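Local coordinates for proximal thread matrix protein 1 (Mytilus galloprovincialis, PDB 4CN9) that probably binds collagen in the matrix of mussel byssal threads through von Willebrand factor type A domains and carries bound zinc ions, at residues K78-G92 with K120-M132. Numbering follows the deposited sequence.
Sequences KDFVKELVDSFTTVG and KTKEDIKKGIQDM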
loop_
_atom_site.group_PDB
_atom_site.type_symbol
_atom_site.label_atom_id
_atom_site.label_comp_id
_atom_site.label_asym_id
_atom_site.label_seq_id
_atom_site.Cartn_x
_atom_site.Cartn_y
_atom_site.Cartn_z
ATOM N N LYS A 78 18.247 -17.193 -6.238
ATOM C CA LYS A 78 19.052 -17.290 -5.032
ATOM C C LYS A 78 20.006 -16.109 -4.923
ATOM O O LYS A 78 20.193 -15.531 -3.844
ATOM C CB LYS A 78 19.847 -18.595 -5.028
ATOM C CG LYS A 78 19.006 -19.811 -4.748
ATOM C CD LYS A 78 19.808 -21.076 -4.836
ATOM C CE LYS A 78 18.978 -22.266 -4.382
ATOM N NZ LYS A 78 19.788 -23.488 -4.257
ATOM N N ASP A 79 20.627 -15.764 -6.047
ATOM C CA ASP A 79 21.577 -14.654 -6.084
ATOM C C ASP A 79 20.900 -13.338 -5.728
ATOM O O ASP A 79 21.447 -12.518 -4.981
ATOM C CB ASP A 79 22.249 -14.581 -7.460
ATOM C CG ASP A 79 23.218 -15.735 -7.694
ATOM O OD1 ASP A 79 23.542 -16.442 -6.722
ATOM O OD2 ASP A 79 23.662 -15.931 -8.843
ATOM N N PHE A 80 19.696 -13.147 -6.248
ATOM C CA PHE A 80 18.931 -11.957 -5.931
ATOM C C PHE A 80 18.703 -11.862 -4.420
ATOM O O PHE A 80 18.843 -10.792 -3.838
ATOM C CB PHE A 80 17.604 -11.957 -6.697
ATOM C CG PHE A 80 16.736 -10.777 -6.395
ATOM C CD1 PHE A 80 17.021 -9.538 -6.939
ATOM C CD2 PHE A 80 15.643 -10.898 -5.553
ATOM C CE1 PHE A 80 16.226 -8.450 -6.669
ATOM C CE2 PHE A 80 14.850 -9.807 -5.269
ATOM C CZ PHE A 80 15.141 -8.580 -5.832
ATOM N N VAL A 81 18.374 -12.985 -3.785
ATOM C CA VAL A 81 18.071 -12.977 -2.355
ATOM C C VAL A 81 19.344 -12.725 -1.548
ATOM O O VAL A 81 19.323 -12.032 -0.540
ATOM C CB VAL A 81 17.388 -14.293 -1.913
ATOM C CG1 VAL A 81 17.146 -14.304 -0.412
ATOM C CG2 VAL A 81 16.074 -14.472 -2.670
ATOM N N LYS A 82 20.458 -13.278 -2.014
ATOM C CA LYS A 82 21.755 -12.985 -1.418
ATOM C C LYS A 82 22.064 -11.496 -1.448
ATOM O O LYS A 82 22.599 -10.946 -0.491
ATOM C CB LYS A 82 22.855 -13.741 -2.153
ATOM C CG LYS A 82 22.851 -15.208 -1.902
ATOM C CD LYS A 82 24.017 -15.884 -2.623
ATOM C CE LYS A 82 23.900 -17.386 -2.517
ATOM N NZ LYS A 82 24.861 -18.088 -3.403
ATOM N N GLU A 83 21.734 -10.845 -2.557
ATOM C CA GLU A 83 21.973 -9.421 -2.690
ATOM C C GLU A 83 21.112 -8.611 -1.711
ATOM O O GLU A 83 21.562 -7.606 -1.161
ATOM C CB GLU A 83 21.731 -8.993 -4.140
ATOM C CG GLU A 83 22.802 -9.560 -5.074
ATOM C CD GLU A 83 22.403 -9.519 -6.530
ATOM O OE1 GLU A 83 21.424 -8.831 -6.864
ATOM O OE2 GLU A 83 23.074 -10.182 -7.344
ATOM N N LEU A 84 19.884 -9.069 -1.479
ATOM C CA LEU A 84 19.020 -8.474 -0.454
ATOM C C LEU A 84 19.668 -8.542 0.917
ATOM O O LEU A 84 19.719 -7.548 1.637
ATOM C CB LEU A 84 17.678 -9.210 -0.394
ATOM C CG LEU A 84 16.828 -9.105 -1.660
ATOM C CD1 LEU A 84 15.601 -10.001 -1.574
ATOM C CD2 LEU A 84 16.429 -7.650 -1.892
ATOM N N VAL A 85 20.129 -9.728 1.288
ATOM C CA VAL A 85 20.796 -9.919 2.567
ATOM C C VAL A 85 21.924 -8.904 2.755
ATOM O O VAL A 85 22.060 -8.290 3.815
ATOM C CB VAL A 85 21.365 -11.328 2.682
ATOM C CG1 VAL A 85 22.284 -11.438 3.902
ATOM C CG2 VAL A 85 20.232 -12.351 2.756
ATOM N N ASP A 86 22.721 -8.717 1.711
ATOM C CA ASP A 86 23.883 -7.822 1.768
ATOM C C ASP A 86 23.499 -6.353 1.699
ATOM O O ASP A 86 24.364 -5.486 1.779
ATOM C CB ASP A 86 24.870 -8.163 0.636
ATOM C CG ASP A 86 25.770 -9.342 0.984
ATOM O OD1 ASP A 86 25.815 -9.733 2.173
ATOM O OD2 ASP A 86 26.434 -9.881 0.076
ATOM N N SER A 87 22.204 -6.073 1.563
ATOM C CA SER A 87 21.693 -4.699 1.533
ATOM C C SER A 87 21.246 -4.186 2.910
ATOM O O SER A 87 20.997 -2.979 3.092
ATOM C CB SER A 87 20.520 -4.617 0.554
ATOM O OG SER A 87 20.903 -5.094 -0.731
ATOM N N PHE A 88 21.149 -5.090 3.882
ATOM C CA PHE A 88 20.699 -4.716 5.221
ATOM C C PHE A 88 21.868 -4.708 6.179
ATOM O O PHE A 88 22.356 -5.754 6.585
ATOM C CB PHE A 88 19.582 -5.653 5.701
ATOM C CG PHE A 88 18.291 -5.445 4.966
ATOM C CD1 PHE A 88 17.399 -4.472 5.378
ATOM C CD2 PHE A 88 17.992 -6.193 3.847
ATOM C CE1 PHE A 88 16.227 -4.265 4.701
ATOM C CE2 PHE A 88 16.816 -5.993 3.166
ATOM C CZ PHE A 88 15.940 -5.013 3.588
ATOM N N THR A 89 22.305 -3.507 6.532
ATOM C CA THR A 89 23.554 -3.325 7.262
ATOM C C THR A 89 23.542 -3.970 8.648
ATOM O O THR A 89 24.579 -4.433 9.109
ATOM C CB THR A 89 23.908 -1.826 7.382
ATOM O OG1 THR A 89 22.923 -1.155 8.172
ATOM C CG2 THR A 89 23.972 -1.187 6.008
ATOM N N THR A 90 22.377 -4.036 9.296
ATOM C CA THR A 90 22.289 -4.577 10.664
ATOM C C THR A 90 22.096 -6.104 10.739
ATOM O O THR A 90 22.005 -6.681 11.832
ATOM C CB THR A 90 21.173 -3.880 11.491
ATOM O OG1 THR A 90 19.888 -4.169 10.934
ATOM C CG2 THR A 90 21.381 -2.365 11.510
ATOM N N VAL A 91 22.034 -6.764 9.590
ATOM C CA VAL A 91 22.033 -8.231 9.563
ATOM C C VAL A 91 23.422 -8.709 9.973
ATOM O O VAL A 91 24.419 -8.296 9.381
ATOM C CB VAL A 91 21.688 -8.781 8.152
ATOM C CG1 VAL A 91 21.749 -10.312 8.123
ATOM C CG2 VAL A 91 20.323 -8.317 7.723
ATOM N N GLY A 92 23.494 -9.558 10.996
ATOM C CA GLY A 92 24.770 -10.030 11.512
ATOM C C GLY A 92 25.289 -9.164 12.646
ATOM O O GLY A 92 26.370 -9.398 13.194
ATOM N N LYS A 120 23.399 -16.258 12.079
ATOM C CA LYS A 120 23.776 -15.066 12.824
ATOM C C LYS A 120 24.727 -14.136 12.061
ATOM O O LYS A 120 25.049 -13.054 12.545
ATOM C CB LYS A 120 24.397 -15.489 14.155
ATOM C CG LYS A 120 23.446 -16.297 15.042
ATOM C CD LYS A 120 22.718 -15.391 16.031
ATOM C CE LYS A 120 21.861 -16.178 17.021
ATOM N NZ LYS A 120 20.538 -16.576 16.461
ATOM N N THR A 121 25.179 -14.550 10.880
ATOM C CA THR A 121 25.956 -13.666 10.013
ATOM C C THR A 121 25.427 -13.684 8.580
ATOM O O THR A 121 24.796 -14.654 8.154
ATOM C CB THR A 121 27.442 -14.072 9.957
ATOM O OG1 THR A 121 27.574 -15.306 9.246
ATOM C CG2 THR A 121 28.018 -14.225 11.349
ATOM N N LYS A 122 25.711 -12.621 7.837
ATOM C CA LYS A 122 25.370 -12.552 6.422
ATOM C C LYS A 122 25.894 -13.755 5.629
ATOM O O LYS A 122 25.191 -14.298 4.777
ATOM C CB LYS A 122 25.902 -11.257 5.806
ATOM C CG LYS A 122 25.115 -10.003 6.177
ATOM C CD LYS A 122 25.651 -8.793 5.415
ATOM C CE LYS A 122 24.804 -7.543 5.616
ATOM N NZ LYS A 122 24.941 -6.971 6.983
ATOM N N GLU A 123 27.130 -14.169 5.905
ATOM C CA GLU A 123 27.743 -15.287 5.186
ATOM C C GLU A 123 26.961 -16.575 5.405
ATOM O O GLU A 123 26.651 -17.283 4.459
ATOM C CB GLU A 123 29.191 -15.504 5.650
ATOM C CG GLU A 123 29.868 -16.692 4.983
ATOM C CD GLU A 123 31.218 -17.025 5.600
ATOM O OE1 GLU A 123 31.252 -17.440 6.779
ATOM O OE2 GLU A 123 32.243 -16.873 4.904
ATOM N N ASP A 124 26.667 -16.877 6.663
ATOM C CA ASP A 124 25.880 -18.055 7.006
ATOM C C ASP A 124 24.481 -18.040 6.375
ATOM O O ASP A 124 24.001 -19.073 5.898
ATOM C CB ASP A 124 25.772 -18.181 8.522
ATOM C CG ASP A 124 27.054 -18.702 9.154
ATOM O OD1 ASP A 124 27.920 -19.201 8.415
ATOM O OD2 ASP A 124 27.188 -18.619 10.389
ATOM N N ILE A 125 23.834 -16.875 6.374
ATOM C CA ILE A 125 22.523 -16.740 5.737
ATOM C C ILE A 125 22.642 -17.013 4.240
ATOM O O ILE A 125 21.828 -17.739 3.665
ATOM C CB ILE A 125 21.910 -15.349 5.986
ATOM C CG1 ILE A 125 21.556 -15.183 7.473
ATOM C CG2 ILE A 125 20.673 -15.139 5.110
ATOM C CD1 ILE A 125 21.359 -13.736 7.881
ATOM N N LYS A 126 23.672 -16.457 3.606
ATOM C CA LYS A 126 23.855 -16.643 2.169
ATOM C C LYS A 126 24.104 -18.111 1.800
ATOM O O LYS A 126 23.605 -18.598 0.783
ATOM C CB LYS A 126 24.943 -15.696 1.635
ATOM C CG LYS A 126 24.489 -14.225 1.654
ATOM C CD LYS A 126 25.418 -13.283 0.899
ATOM C CE LYS A 126 26.777 -13.137 1.583
ATOM N NZ LYS A 126 27.699 -12.372 0.695
ATOM N N LYS A 127 24.850 -18.815 2.647
ATOM C CA LYS A 127 25.073 -20.246 2.493
ATOM C C LYS A 127 23.757 -21.015 2.646
ATOM O O LYS A 127 23.470 -21.943 1.886
ATOM C CB LYS A 127 26.087 -20.720 3.540
ATOM C CG LYS A 127 26.294 -22.221 3.623
ATOM C CD LYS A 127 27.150 -22.752 2.488
ATOM C CE LYS A 127 27.521 -24.221 2.722
ATOM N NZ LYS A 127 27.939 -24.906 1.460
ATOM N N GLY A 128 22.951 -20.619 3.626
ATOM C CA GLY A 128 21.619 -21.186 3.768
ATOM C C GLY A 128 20.808 -21.052 2.496
ATOM O O GLY A 128 20.168 -22.000 2.061
ATOM N N ILE A 129 20.832 -19.867 1.888
ATOM C CA ILE A 129 20.107 -19.628 0.640
ATOM C C ILE A 129 20.640 -20.534 -0.477
ATOM O O ILE A 129 19.871 -21.176 -1.216
ATOM C CB ILE A 129 20.232 -18.156 0.226
ATOM C CG1 ILE A 129 19.436 -17.265 1.195
ATOM C CG2 ILE A 129 19.760 -17.948 -1.205
ATOM C CD1 ILE A 129 19.851 -15.817 1.154
ATOM N N GLN A 130 21.964 -20.604 -0.589
ATOM C CA GLN A 130 22.589 -21.432 -1.614
ATOM C C GLN A 130 22.211 -22.916 -1.461
ATOM O O GLN A 130 22.015 -23.632 -2.450
ATOM C CB GLN A 130 24.117 -21.271 -1.575
ATOM C CG GLN A 130 24.818 -21.990 -2.715
ATOM C CD GLN A 130 24.254 -21.596 -4.070
ATOM O OE1 GLN A 130 23.994 -20.424 -4.329
ATOM N NE2 GLN A 130 24.047 -22.579 -4.938
ATOM N N ASP A 131 22.092 -23.363 -0.219
ATOM C CA ASP A 131 21.838 -24.764 0.079
ATOM C C ASP A 131 20.374 -25.163 -0.050
ATOM O O ASP A 131 20.045 -26.332 0.104
ATOM C CB ASP A 131 22.297 -25.099 1.497
ATOM C CG ASP A 131 23.804 -25.187 1.618
ATOM O OD1 ASP A 131 24.488 -25.295 0.576
ATOM O OD2 ASP A 131 24.296 -25.140 2.760
ATOM N N MET A 132 19.495 -24.206 -0.321
ATOM C CA MET A 132 18.076 -24.522 -0.480
ATOM C C MET A 132 17.862 -25.462 -1.637
ATOM O O MET A 132 18.451 -25.287 -2.704
ATOM C CB MET A 132 17.254 -23.272 -0.773
ATOM C CG MET A 132 17.106 -22.291 0.347
ATOM S SD MET A 132 16.405 -20.763 -0.344
ATOM C CE MET A 132 14.808 -21.377 -0.864
#
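Lys78 runs past Ile129 to the C-terminal end of helix 122-130, where its ammonium group is held by two backbone carbonyls. Lys78 NZ lies 2.7 Å from Met132 O, in that carbonyl's plane, and 2.9 Å from Gln130 O, here from above the plane. Stretched straight past CG, its methylenes lie along Ile129 and carry the charge to the end of the helix. With an alanine in place of Lys78, both carbonyls would probably lose this donor and one flank of Ile129 would be uncovered. At the other end Lys122 does the reciprocal: a bend at its last torsion (chi4 71°) turns Lys122 NZ into the turn after helix 73-85, 2.8 Å from Val91 O on a lone pair and 2.9 Å from Phe88 O. The latter oxygen also accepts the turn's own Val91 N, from the opposite face.

Between these ends the helices pack antiparallel, their axes 9.5 Å apart at 164°, with knobs into holes from both sides. Val85 sits among Lys122, Ile125, Lys126 and Ile129; Ile129 sits among Lys78, Val81, Lys82 and Val85, its CD1 tight against Val81 CG1 at 3.5 Å. Along the outer edge, Lys126 NZ meets the syn lone pair of Asp86 OD2 in a 2.9 Å salt bridge, and Lys82 NZ donates to Gln130 OE1 at 2.7 Å. Gln75 in turn binds Gln130 NE2, fixing the amide.

Phe101 of strand 100-106 backs Val81 and Val85, placing the pair on one face of the Rossmann-like sheet of the vWA domain. Within the Phe88-Val91 turn, Thr89 OG1 hydrogen-bonds Asp51, a ligand of one bound zinc ion. Lysine aliphatic chains thus extend the apolar seam, while the ammonium groups of Lys78 and Lys122 probably offset the partial negative charge of carbonyls at and just past the end of helix 122-130 and in the turn that follows helix 73-85.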